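Local atomic coordinates of UDP-4-amino-4,6-dideoxy-N-acetyl-beta-L-altrosamine transaminase (Helicobacter pylori, PDB entry 2FNU), a protein that catalyses the pyridoxal-phosphate-dependent transamination of a UDP-linked 4-keto sugar, the second step in making pseudaminic acid, the sialic-acid-like sugar that modifies flagellin. Residues B[206-211]-B[228-233]; B[51-56]-B[191-196]; B[77-82]-B[98-103]; B[47-52]-B[199-204]. All blocks are in the same frame, centred on the assembly; numbering follows the deposited sequence.

Contacts 1, 2 and 4 cluster on one side of the chain, while contact 3 lies at the opposite edge of the seven-stranded sheet from contacts 2 and 4. Contact 2 pairs edge strand 49-53 with strand 191-195 and is wholly buried. Contact 4 lays helix 198-208 over that same strand mainly through side chains, with a stacked histidine pair and partly exposed His49 at its outer end. Contact 1 takes up the end of this helix; Arg208 there bonds to Val52 O of contacts 2 and 4. Contact 3 is parallel strand pairing extended by apolar loops. Contacts 1 and 2 both reach a cofactor phosphate, by way of a water and of a backbone N-H respectively.

Contact 1: B[206-211]-B[228-233]; sequences LFRSHG and NFRLNE. With PMP (4'-deoxy-4'-aminopyridoxal-5'-phosphate), chain C.
Ser209 and Asn228 form a single backbone bridge, next to which Phe229 N donates to Arg208 O at 3.0 Å. The same carbonyl oxygen also receives a CA-H contact from Asn228. Arg230 carries the polar side-chain contact. Its NH1 donates to Ser209 OG at 2.8 Å, and the oxygen lies in the guanidinium plane. Ser209 OG is anti to its own backbone N (chi1 -165°), which carries it to the arginine. His210 crosses Arg230 at about a right angle, with ring and guanidinium planes 68° apart. A water joins the two: it lies 2.9 Å from His210 NE2 and accepts from Arg230 NH2 at 2.9 Å. It also lies 2.6 Å from O1P of PMP, to which it probably donates. The CB of Asn228 packs on His210 CE1 at 3.8 Å. On the apolar side, Phe207 CE1 meets Phe229 CE2 at 4.0 Å. The aliphatic CG of Arg208 lies along the backbone of Phe229, while its NH1 forms a salt bridge with Glu38. Arg230 NE forms a salt bridge with Glu189 of the second subunit. PMP is also hydrogen-bonded to Ala56, Thr57, Ser178 and His157 of that subunit. The contact thus lines a cofactor site built from both subunits, as in dimeric PLP-dependent aminotransferases, and includes the substrate-binding residue Asn228.

Contact 2: B[51-56]-B[191-196]; sequences LVFNSA and GAVVTN. With PMP (4'-deoxy-4'-aminopyridoxal-5'-phosphate), chain E.
The ring of Phe53 turns its edge to strand 191-195, with Ala192 CA and Gly191 O near its plane. Val193 CG2 comes in obliquely to Phe53 CE2 at 3.6 Å. With Val193 CG1 anti to the backbone N (chi1 -175°), CG2 is left beside that N, facing the ring. On the other face of the sheet, Val52 CG1 meets Ala192 CB at 4.3 Å. The strands run antiparallel. Leu51 and Val193 form one hydrogen-bonded pair, with Leu51 N to Val193 O at 2.9 Å and the return bond equally long. Phe53 and Gly191 form the next, with Phe53 N to Gly191 O at 2.8 Å. Gly191 is tightly enclosed, its CA 3.7 Å from Ala56 N. Ser55 OG caps Ser58 N at the start of helix 56-66. Ala56 N then donates to O2P of PMP at 2.9 Å, and Ala56 CB touches O4P at 3.3 Å. PMP is also hydrogen-bonded to Thr57 and Ser178. A backbone N-H at the N-terminal end of a helix suits an anionic phosphate, and the helix dipole would probably favour its charge.

Contact 3: B[77-82]-B[98-103]; sequences IITTPI and PVFAGI
Pro98 meets the first strand through its CA, which makes a CA-H contact to Ile77 O, and through its CB, which approaches Thr79 CG2. Val99 donates from its N to Ile77 O at 2.9 Å and accepts from Thr79 N at its own O at 2.9 Å. Its CB packs on Ile78 CG1. Phe100 lies alongside Thr79, both side chains pointing the same way, with CE2 3.9 Å from Thr79 CG2. The ring edge meets Thr80 C, and CD2 touches Pro81 CB at 3.8 Å. Ala101 N bonds to Thr79 O at 2.9 Å. Ala101 O is buried against Pro81 CD at 3.0 Å and has no polar partner in the model. Ile103 closes the contact. Its CG1 sits between the backbone N and carbonyl carbon (chi1 62°), and CD1 reaches Ile82 CG1 at 3.7 Å. The two isoleucines cross at about a right angle. Ile103 CG2 lies against Thr80 OG1, which also accepts from Ile82 N in an ST turn. The paired strands are parallel and belong to the beta-alpha-beta unit closed by helix 86-93. That helix covers Thr79 and Pro98, strand 122-128 flanks strand 76-79 on its other side, and helix 335-343 packs on Pro81, Ile82 and Ile103.

Contact 4: B[47-52]-B[199-204]; sequences VKHALV and ELHEKM
Helix 198-208 packs alongside edge strand 49-53 of the large mixed sheet, and His49 and His201 form the central pair. The axes of the short strand and helix segments run 9.0 Å apart, in nearly the same direction. The two imidazoles make an offset stack, with centroids 4.2 Å apart and planes at 11°. Each CB lies over the face of the partner ring. The CB of His49 is 3.7 Å from the centroid of the His201 ring, and the CB of His201 is 4.0 Å from the centroid of the His49 ring. The side chains cross at about a right angle, although their rings are almost parallel. In His201, CG is anti to the backbone N (chi1 173°), which sends the ring from the helix toward the strand. The opposite face of the His49 ring carries Lys48 CG, and His49 NE2 is hydrogen-bonded to Ser198 OG just before the helix segment. Beyond the stack, Ala50 O lies near the plane of the His201 ring at its edge, 3.6 Å from CE1. Leu51 fits obliquely against the same ring, with CG and CD2 each 3.3 Å from His201 CE1. One turn further along the helix, Leu51 CD1 meets Met204 CB at 3.6 Å. Met204 also touches Val193 of the adjoining strand and Thr62 of helix 56-66. Here a helix covers one face of a sheet at its edge, as in the three-layer alpha-beta-alpha large domain of PLP-dependent aminotransferases.

Contact 1: B[206-211]-B[228-233]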
# COMPACT_ATOMS: atom_id res chain seq x y z
N LEU B 206 -6.21 4.15 -12.69
CA LEU B 206 -7.14 3.03 -12.50
C LEU B 206 -6.46 1.87 -11.76
O LEU B 206 -7.08 1.23 -10.89
CB LEU B 206 -7.70 2.57 -13.84
CG LEU B 206 -8.64 3.58 -14.49
CD1 LEU B 206 -8.75 3.27 -15.96
CD2 LEU B 206 -10.02 3.52 -13.79
N PHE B 207 -5.20 1.60 -12.11
CA PHE B 207 -4.47 0.46 -11.51
C PHE B 207 -4.30 0.65 -10.01
O PHE B 207 -4.27 -0.34 -9.25
CB PHE B 207 -3.11 0.34 -12.18
CG PHE B 207 -2.35 -0.92 -11.85
CD1 PHE B 207 -1.39 -0.93 -10.83
CD2 PHE B 207 -2.53 -2.09 -12.61
CE1 PHE B 207 -0.63 -2.08 -10.56
CE2 PHE B 207 -1.80 -3.23 -12.35
CZ PHE B 207 -0.85 -3.23 -11.32
N ARG B 208 -4.19 1.91 -9.59
CA ARG B 208 -4.04 2.26 -8.18
C ARG B 208 -5.28 1.95 -7.33
O ARG B 208 -5.19 1.79 -6.11
CB ARG B 208 -3.70 3.76 -8.07
CG ARG B 208 -3.52 4.28 -6.64
CD ARG B 208 -3.21 5.78 -6.60
NE ARG B 208 -4.34 6.55 -7.13
CZ ARG B 208 -4.36 7.87 -7.27
NH1 ARG B 208 -3.31 8.61 -6.89
NH2 ARG B 208 -5.44 8.46 -7.77
N SER B 209 -6.45 1.91 -7.99
CA SER B 209 -7.72 1.79 -7.27
C SER B 209 -8.71 0.90 -8.03
O SER B 209 -9.72 1.37 -8.60
CB SER B 209 -8.33 3.17 -6.99
OG SER B 209 -9.36 3.11 -6.01
N HIS B 210 -8.41 -0.40 -8.02
CA HIS B 210 -9.36 -1.45 -8.40
C HIS B 210 -9.78 -1.55 -9.86
O HIS B 210 -10.60 -2.42 -10.18
CB HIS B 210 -10.62 -1.34 -7.53
CG HIS B 210 -10.32 -1.33 -6.06
ND1 HIS B 210 -9.73 -2.40 -5.42
CD2 HIS B 210 -10.52 -0.38 -5.12
CE1 HIS B 210 -9.57 -2.10 -4.14
NE2 HIS B 210 -10.04 -0.88 -3.93
N GLY B 211 -9.24 -0.68 -10.72
CA GLY B 211 -9.71 -0.65 -12.11
C GLY B 211 -11.07 0.01 -12.23
O GLY B 211 -11.67 0.02 -13.32
N ASN B 228 -5.31 -1.59 -4.33
CA ASN B 228 -5.58 -0.41 -3.50
C ASN B 228 -4.24 0.05 -2.95
O ASN B 228 -3.80 -0.42 -1.89
CB ASN B 228 -6.56 -0.71 -2.35
CG ASN B 228 -6.81 0.49 -1.44
OD1 ASN B 228 -7.65 0.43 -0.52
ND2 ASN B 228 -6.09 1.57 -1.67
N PHE B 229 -3.60 0.91 -3.75
CA PHE B 229 -2.32 1.53 -3.39
C PHE B 229 -2.54 3.02 -3.09
O PHE B 229 -1.64 3.84 -3.29
CB PHE B 229 -1.32 1.39 -4.54
CG PHE B 229 -0.99 -0.04 -4.91
CD1 PHE B 229 -0.99 -1.07 -3.96
CD2 PHE B 229 -0.56 -0.32 -6.21
CE1 PHE B 229 -0.64 -2.38 -4.33
CE2 PHE B 229 -0.22 -1.63 -6.58
CZ PHE B 229 -0.24 -2.65 -5.64
N ARG B 230 -3.73 3.38 -2.63
CA ARG B 230 -4.04 4.80 -2.44
C ARG B 230 -3.27 5.38 -1.26
O ARG B 230 -2.95 4.67 -0.28
CB ARG B 230 -5.54 4.98 -2.22
CG ARG B 230 -6.39 4.54 -3.42
CD ARG B 230 -7.85 4.92 -3.25
NE ARG B 230 -8.45 4.28 -2.07
CZ ARG B 230 -9.37 3.31 -2.10
NH1 ARG B 230 -9.83 2.81 -3.25
NH2 ARG B 230 -9.86 2.86 -0.95
N LEU B 231 -2.97 6.68 -1.37
CA LEU B 231 -2.48 7.45 -0.25
C LEU B 231 -3.69 8.12 0.41
O LEU B 231 -4.49 8.76 -0.27
CB LEU B 231 -1.50 8.52 -0.74
CG LEU B 231 -0.68 9.21 0.36
CD1 LEU B 231 0.37 8.22 0.93
CD2 LEU B 231 0.03 10.45 -0.17
N ASN B 232 -3.84 7.97 1.72
CA ASN B 232 -5.03 8.52 2.37
C ASN B 232 -4.90 10.02 2.64
O ASN B 232 -3.87 10.64 2.34
CB ASN B 232 -5.36 7.73 3.64
CG ASN B 232 -4.22 7.75 4.64
OD1 ASN B 232 -3.60 6.71 4.93
ND2 ASN B 232 -3.92 8.92 5.14
N GLU B 233 -5.96 10.62 3.21
CA GLU B 233 -5.99 12.08 3.39
C GLU B 233 -5.06 12.55 4.50
O GLU B 233 -4.57 13.67 4.46
CB GLU B 233 -7.41 12.56 3.67
CG GLU B 233 -8.34 12.36 2.51
CD GLU B 233 -8.09 13.38 1.42
OE1 GLU B 233 -7.40 13.04 0.44
OE2 GLU B 233 -8.57 14.52 1.55
N1 PMP C . -13.13 -7.14 0.48
C2 PMP C . -14.36 -6.59 0.72
C2A PMP C . -15.46 -7.55 1.10
C3 PMP C . -14.52 -5.21 0.81
O3 PMP C . -15.71 -4.68 1.24
C4 PMP C . -13.45 -4.38 0.43
C4A PMP C . -13.59 -2.88 0.32
N4A PMP C . -14.97 -2.48 0.12
C5 PMP C . -12.21 -4.96 0.16
C6 PMP C . -12.06 -6.33 0.18
C5A PMP C . -10.97 -4.11 -0.11
O4P PMP C . -10.55 -3.54 1.12
P PMP C . -9.63 -2.22 1.14
O1P PMP C . -10.58 -1.09 0.79
O2P PMP C . -9.12 -2.11 2.56
O3P PMP C . -8.54 -2.36 0.10
O HOH W 1 -10.99 0.22 -1.40

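Contact 2: B[51-56]-B[191-196]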
# COMPACT_ATOMS: atom_id res chain seq x y z
N LEU B 51 0.58 11.22 -9.50
CA LEU B 51 -0.31 10.31 -8.78
C LEU B 51 0.41 9.87 -7.53
O LEU B 51 1.57 9.44 -7.63
CB LEU B 51 -0.56 9.04 -9.60
CG LEU B 51 -1.52 9.16 -10.78
CD1 LEU B 51 -1.47 7.87 -11.60
CD2 LEU B 51 -2.96 9.44 -10.30
N VAL B 52 -0.25 9.96 -6.38
CA VAL B 52 0.39 9.53 -5.14
C VAL B 52 -0.11 8.14 -4.72
O VAL B 52 -1.25 7.75 -5.03
CB VAL B 52 0.23 10.55 -3.99
CG1 VAL B 52 0.94 11.86 -4.34
CG2 VAL B 52 -1.24 10.85 -3.74
N PHE B 53 0.78 7.40 -4.06
CA PHE B 53 0.60 5.96 -3.76
C PHE B 53 0.99 5.70 -2.32
O PHE B 53 1.66 6.55 -1.70
CB PHE B 53 1.53 5.12 -4.64
CG PHE B 53 1.14 5.08 -6.09
CD1 PHE B 53 0.42 4.03 -6.61
CD2 PHE B 53 1.51 6.13 -6.94
CE1 PHE B 53 0.05 4.00 -7.95
CE2 PHE B 53 1.15 6.11 -8.28
CZ PHE B 53 0.42 5.05 -8.79
N ASN B 54 0.65 4.51 -1.80
CA ASN B 54 0.98 4.20 -0.41
C ASN B 54 2.48 4.08 -0.15
O ASN B 54 2.93 4.17 0.98
CB ASN B 54 0.27 2.92 0.05
CG ASN B 54 0.88 1.68 -0.53
OD1 ASN B 54 1.70 0.98 0.14
ND2 ASN B 54 0.56 1.41 -1.77
N SER B 55 3.24 3.79 -1.20
CA SER B 55 4.70 3.67 -1.11
C SER B 55 5.30 3.87 -2.51
O SER B 55 4.59 3.71 -3.51
CB SER B 55 5.12 2.29 -0.59
OG SER B 55 4.78 1.28 -1.53
N ALA B 56 6.61 4.16 -2.58
CA ALA B 56 7.23 4.21 -3.91
C ALA B 56 7.32 2.83 -4.56
O ALA B 56 7.38 2.73 -5.79
CB ALA B 56 8.62 4.87 -3.87
N GLY B 191 4.51 7.36 -1.95
CA GLY B 191 5.32 7.58 -3.16
C GLY B 191 4.51 8.27 -4.21
O GLY B 191 3.32 8.57 -4.01
N ALA B 192 5.13 8.52 -5.35
CA ALA B 192 4.41 9.18 -6.45
C ALA B 192 4.97 8.69 -7.76
O ALA B 192 6.17 8.37 -7.84
CB ALA B 192 4.57 10.70 -6.40
N VAL B 193 4.13 8.64 -8.79
CA VAL B 193 4.61 8.57 -10.17
C VAL B 193 4.20 9.87 -10.81
O VAL B 193 3.04 10.28 -10.71
CB VAL B 193 4.02 7.42 -11.01
CG1 VAL B 193 4.72 7.39 -12.40
CG2 VAL B 193 4.16 6.07 -10.32
N VAL B 194 5.16 10.54 -11.44
CA VAL B 194 4.85 11.74 -12.24
C VAL B 194 5.19 11.46 -13.69
O VAL B 194 6.07 10.64 -14.01
CB VAL B 194 5.55 13.03 -11.73
CG1 VAL B 194 5.19 13.26 -10.25
CG2 VAL B 194 7.06 12.94 -11.92
N THR B 195 4.44 12.10 -14.59
CA THR B 195 4.62 11.85 -16.02
C THR B 195 4.05 13.00 -16.82
O THR B 195 3.16 13.69 -16.32
CB THR B 195 3.96 10.51 -16.47
OG1 THR B 195 4.24 10.26 -17.85
CG2 THR B 195 2.43 10.50 -16.26
N ASN B 196 4.53 13.18 -18.06
CA ASN B 196 3.90 14.10 -19.02
C ASN B 196 3.05 13.35 -20.06
O ASN B 196 2.55 13.95 -21.00
CB ASN B 196 4.95 14.97 -19.71
CG ASN B 196 5.64 15.93 -18.73
OD1 ASN B 196 5.02 16.40 -17.78
ND2 ASN B 196 6.93 16.21 -18.97
N1 PMP E . 13.82 3.03 -4.77
C2 PMP E . 14.85 3.56 -4.03
C2A PMP E . 16.06 4.09 -4.75
C3 PMP E . 14.74 3.59 -2.64
O3 PMP E . 15.73 4.13 -1.88
C4 PMP E . 13.59 3.06 -1.99
C4A PMP E . 13.48 3.00 -0.48
N4A PMP E . 14.76 2.79 0.16
C5 PMP E . 12.53 2.59 -2.78
C6 PMP E . 12.65 2.65 -4.17
C5A PMP E . 11.25 2.06 -2.17
O4P PMP E . 10.51 3.17 -1.72
P PMP E . 9.39 2.98 -0.58
O1P PMP E . 10.14 2.80 0.72
O2P PMP E . 8.63 4.27 -0.57
O3P PMP E . 8.51 1.81 -0.94

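Contact 3: B[77-82]-B[98-103]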
# COMPACT_ATOMS: atom_id res chain seq x y z
N ILE B 77 15.05 -5.32 -19.09
CA ILE B 77 15.14 -3.92 -18.73
C ILE B 77 16.50 -3.67 -18.11
O ILE B 77 16.87 -4.35 -17.16
CB ILE B 77 13.99 -3.48 -17.80
CG1 ILE B 77 12.69 -3.41 -18.62
CG2 ILE B 77 14.30 -2.12 -17.14
CD1 ILE B 77 11.44 -2.90 -17.88
N ILE B 78 17.24 -2.72 -18.67
CA ILE B 78 18.56 -2.39 -18.15
C ILE B 78 18.38 -1.51 -16.93
O ILE B 78 17.58 -0.58 -16.94
CB ILE B 78 19.39 -1.64 -19.22
CG1 ILE B 78 19.69 -2.58 -20.38
CG2 ILE B 78 20.67 -1.15 -18.63
CD1 ILE B 78 20.12 -1.82 -21.64
N THR B 79 19.15 -1.80 -15.89
CA THR B 79 19.08 -0.98 -14.67
C THR B 79 20.39 -1.02 -13.90
O THR B 79 21.38 -1.61 -14.35
CB THR B 79 17.85 -1.37 -13.79
OG1 THR B 79 17.67 -0.40 -12.75
CG2 THR B 79 18.03 -2.77 -13.21
N THR B 80 20.41 -0.37 -12.74
CA THR B 80 21.62 -0.31 -11.92
C THR B 80 21.57 -1.33 -10.79
O THR B 80 20.50 -1.56 -10.20
CB THR B 80 21.79 1.09 -11.29
OG1 THR B 80 22.93 1.09 -10.42
CG2 THR B 80 20.51 1.54 -10.52
N PRO B 81 22.73 -1.93 -10.46
CA PRO B 81 22.78 -2.82 -9.31
C PRO B 81 22.92 -2.06 -7.99
O PRO B 81 22.80 -2.68 -6.94
CB PRO B 81 24.04 -3.65 -9.57
CG PRO B 81 24.96 -2.71 -10.30
CD PRO B 81 24.02 -1.85 -11.17
N ILE B 82 23.21 -0.76 -8.05
CA ILE B 82 23.35 0.07 -6.84
C ILE B 82 22.07 0.86 -6.64
O ILE B 82 21.96 2.03 -7.02
CB ILE B 82 24.63 0.96 -6.87
CG1 ILE B 82 25.88 0.09 -7.01
CG2 ILE B 82 24.76 1.80 -5.59
CD1 ILE B 82 26.05 -0.98 -5.89
N PRO B 98 15.96 -8.02 -15.13
CA PRO B 98 16.90 -6.90 -15.00
C PRO B 98 18.23 -7.25 -15.63
O PRO B 98 18.73 -8.36 -15.45
CB PRO B 98 17.06 -6.73 -13.49
CG PRO B 98 16.73 -8.07 -12.91
CD PRO B 98 15.69 -8.69 -13.84
N VAL B 99 18.81 -6.28 -16.34
CA VAL B 99 20.14 -6.42 -16.89
C VAL B 99 20.99 -5.34 -16.23
O VAL B 99 20.77 -4.16 -16.45
CB VAL B 99 20.11 -6.28 -18.42
CG1 VAL B 99 21.51 -6.39 -19.01
CG2 VAL B 99 19.20 -7.35 -19.01
N PHE B 100 21.93 -5.75 -15.39
CA PHE B 100 22.65 -4.78 -14.55
C PHE B 100 23.84 -4.13 -15.26
O PHE B 100 24.72 -4.83 -15.76
CB PHE B 100 23.10 -5.43 -13.23
CG PHE B 100 21.94 -5.84 -12.36
CD1 PHE B 100 21.60 -7.17 -12.19
CD2 PHE B 100 21.16 -4.86 -11.75
CE1 PHE B 100 20.49 -7.53 -11.39
CE2 PHE B 100 20.06 -5.22 -10.94
CZ PHE B 100 19.74 -6.55 -10.76
N ALA B 101 23.84 -2.79 -15.30
CA ALA B 101 24.91 -2.01 -15.91
C ALA B 101 25.97 -1.64 -14.89
O ALA B 101 25.71 -1.62 -13.69
CB ALA B 101 24.34 -0.73 -16.52
N GLY B 102 27.16 -1.30 -15.38
CA GLY B 102 28.16 -0.70 -14.51
C GLY B 102 27.73 0.66 -13.99
O GLY B 102 26.81 1.30 -14.53
N ILE B 103 28.40 1.11 -12.94
CA ILE B 103 28.13 2.41 -12.35
C ILE B 103 29.40 3.26 -12.33
O ILE B 103 30.50 2.79 -12.64
CB ILE B 103 27.55 2.30 -10.92
CG1 ILE B 103 28.55 1.61 -9.98
CG2 ILE B 103 26.19 1.56 -10.91
CD1 ILE B 103 28.51 2.19 -8.58

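Contact 4: B[47-52]-B[199-204]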
# COMPACT_ATOMS: atom_id res chain seq x y z
N VAL B 47 5.48 19.44 -14.19
CA VAL B 47 5.03 18.28 -14.97
C VAL B 47 3.52 18.29 -15.16
O VAL B 47 2.80 19.00 -14.46
CB VAL B 47 5.50 16.93 -14.35
CG1 VAL B 47 7.03 16.86 -14.35
CG2 VAL B 47 4.96 16.74 -12.94
N LYS B 48 3.06 17.49 -16.12
CA LYS B 48 1.65 17.44 -16.47
C LYS B 48 0.81 16.69 -15.43
O LYS B 48 -0.32 17.10 -15.12
CB LYS B 48 1.54 16.77 -17.83
CG LYS B 48 0.36 17.19 -18.63
CD LYS B 48 0.32 16.42 -19.95
CE LYS B 48 1.27 16.96 -20.99
NZ LYS B 48 1.13 16.13 -22.25
N HIS B 49 1.35 15.58 -14.92
CA HIS B 49 0.56 14.66 -14.09
C HIS B 49 1.34 14.12 -12.91
O HIS B 49 2.54 13.90 -13.00
CB HIS B 49 0.13 13.46 -14.91
CG HIS B 49 -0.78 13.79 -16.06
ND1 HIS B 49 -2.04 14.30 -15.88
CD2 HIS B 49 -0.60 13.68 -17.39
CE1 HIS B 49 -2.61 14.47 -17.06
NE2 HIS B 49 -1.75 14.11 -18.00
N ALA B 50 0.63 13.93 -11.79
CA ALA B 50 1.18 13.27 -10.60
C ALA B 50 0.13 12.38 -9.98
O ALA B 50 -1.07 12.75 -9.93
CB ALA B 50 1.66 14.30 -9.59
N LEU B 51 0.58 11.22 -9.50
CA LEU B 51 -0.31 10.31 -8.78
C LEU B 51 0.41 9.87 -7.53
O LEU B 51 1.57 9.44 -7.63
CB LEU B 51 -0.56 9.04 -9.60
CG LEU B 51 -1.52 9.16 -10.78
CD1 LEU B 51 -1.47 7.87 -11.60
CD2 LEU B 51 -2.96 9.44 -10.30
N VAL B 52 -0.25 9.96 -6.38
CA VAL B 52 0.39 9.53 -5.14
C VAL B 52 -0.11 8.14 -4.72
O VAL B 52 -1.25 7.75 -5.03
CB VAL B 52 0.23 10.55 -3.99
CG1 VAL B 52 0.94 11.86 -4.34
CG2 VAL B 52 -1.24 10.85 -3.74
N GLU B 199 -2.05 9.39 -21.29
CA GLU B 199 -2.61 8.04 -21.38
C GLU B 199 -2.02 7.15 -20.28
O GLU B 199 -2.75 6.38 -19.65
CB GLU B 199 -2.40 7.45 -22.78
CG GLU B 199 -3.38 8.07 -23.79
CD GLU B 199 -3.22 7.56 -25.22
OE1 GLU B 199 -3.94 8.09 -26.10
OE2 GLU B 199 -2.41 6.65 -25.47
N LEU B 200 -0.72 7.31 -20.03
CA LEU B 200 -0.07 6.51 -18.99
C LEU B 200 -0.61 6.89 -17.61
O LEU B 200 -0.93 6.01 -16.79
CB LEU B 200 1.46 6.72 -19.05
CG LEU B 200 2.26 5.98 -17.97
CD1 LEU B 200 1.95 4.49 -17.95
CD2 LEU B 200 3.76 6.21 -18.21
N HIS B 201 -0.70 8.19 -17.34
CA HIS B 201 -1.33 8.67 -16.10
C HIS B 201 -2.70 8.03 -15.86
O HIS B 201 -2.93 7.46 -14.81
CB HIS B 201 -1.42 10.20 -16.13
CG HIS B 201 -2.20 10.77 -14.99
ND1 HIS B 201 -1.68 10.89 -13.72
CD2 HIS B 201 -3.46 11.27 -14.94
CE1 HIS B 201 -2.59 11.44 -12.93
NE2 HIS B 201 -3.67 11.68 -13.64
N GLU B 202 -3.58 8.08 -16.86
CA GLU B 202 -4.92 7.53 -16.66
C GLU B 202 -4.89 6.01 -16.41
O GLU B 202 -5.69 5.50 -15.61
CB GLU B 202 -5.84 7.88 -17.83
CG GLU B 202 -6.02 9.39 -18.06
CD GLU B 202 -6.73 10.12 -16.92
OE1 GLU B 202 -7.36 9.47 -16.05
OE2 GLU B 202 -6.63 11.36 -16.88
N LYS B 203 -3.98 5.29 -17.08
CA LYS B 203 -3.87 3.83 -16.86
C LYS B 203 -3.40 3.53 -15.43
O LYS B 203 -3.94 2.63 -14.75
CB LYS B 203 -2.87 3.20 -17.82
CG LYS B 203 -3.43 2.83 -19.17
CD LYS B 203 -2.35 2.23 -20.06
CE LYS B 203 -1.94 0.83 -19.61
NZ LYS B 203 -1.03 0.12 -20.60
N MET B 204 -2.39 4.27 -14.98
CA MET B 204 -1.88 4.09 -13.61
C MET B 204 -2.91 4.45 -12.55
O MET B 204 -2.98 3.80 -11.50
CB MET B 204 -0.62 4.92 -13.43
CG MET B 204 0.53 4.41 -14.30
SD MET B 204 2.13 5.20 -13.92
CE MET B 204 1.75 6.94 -14.26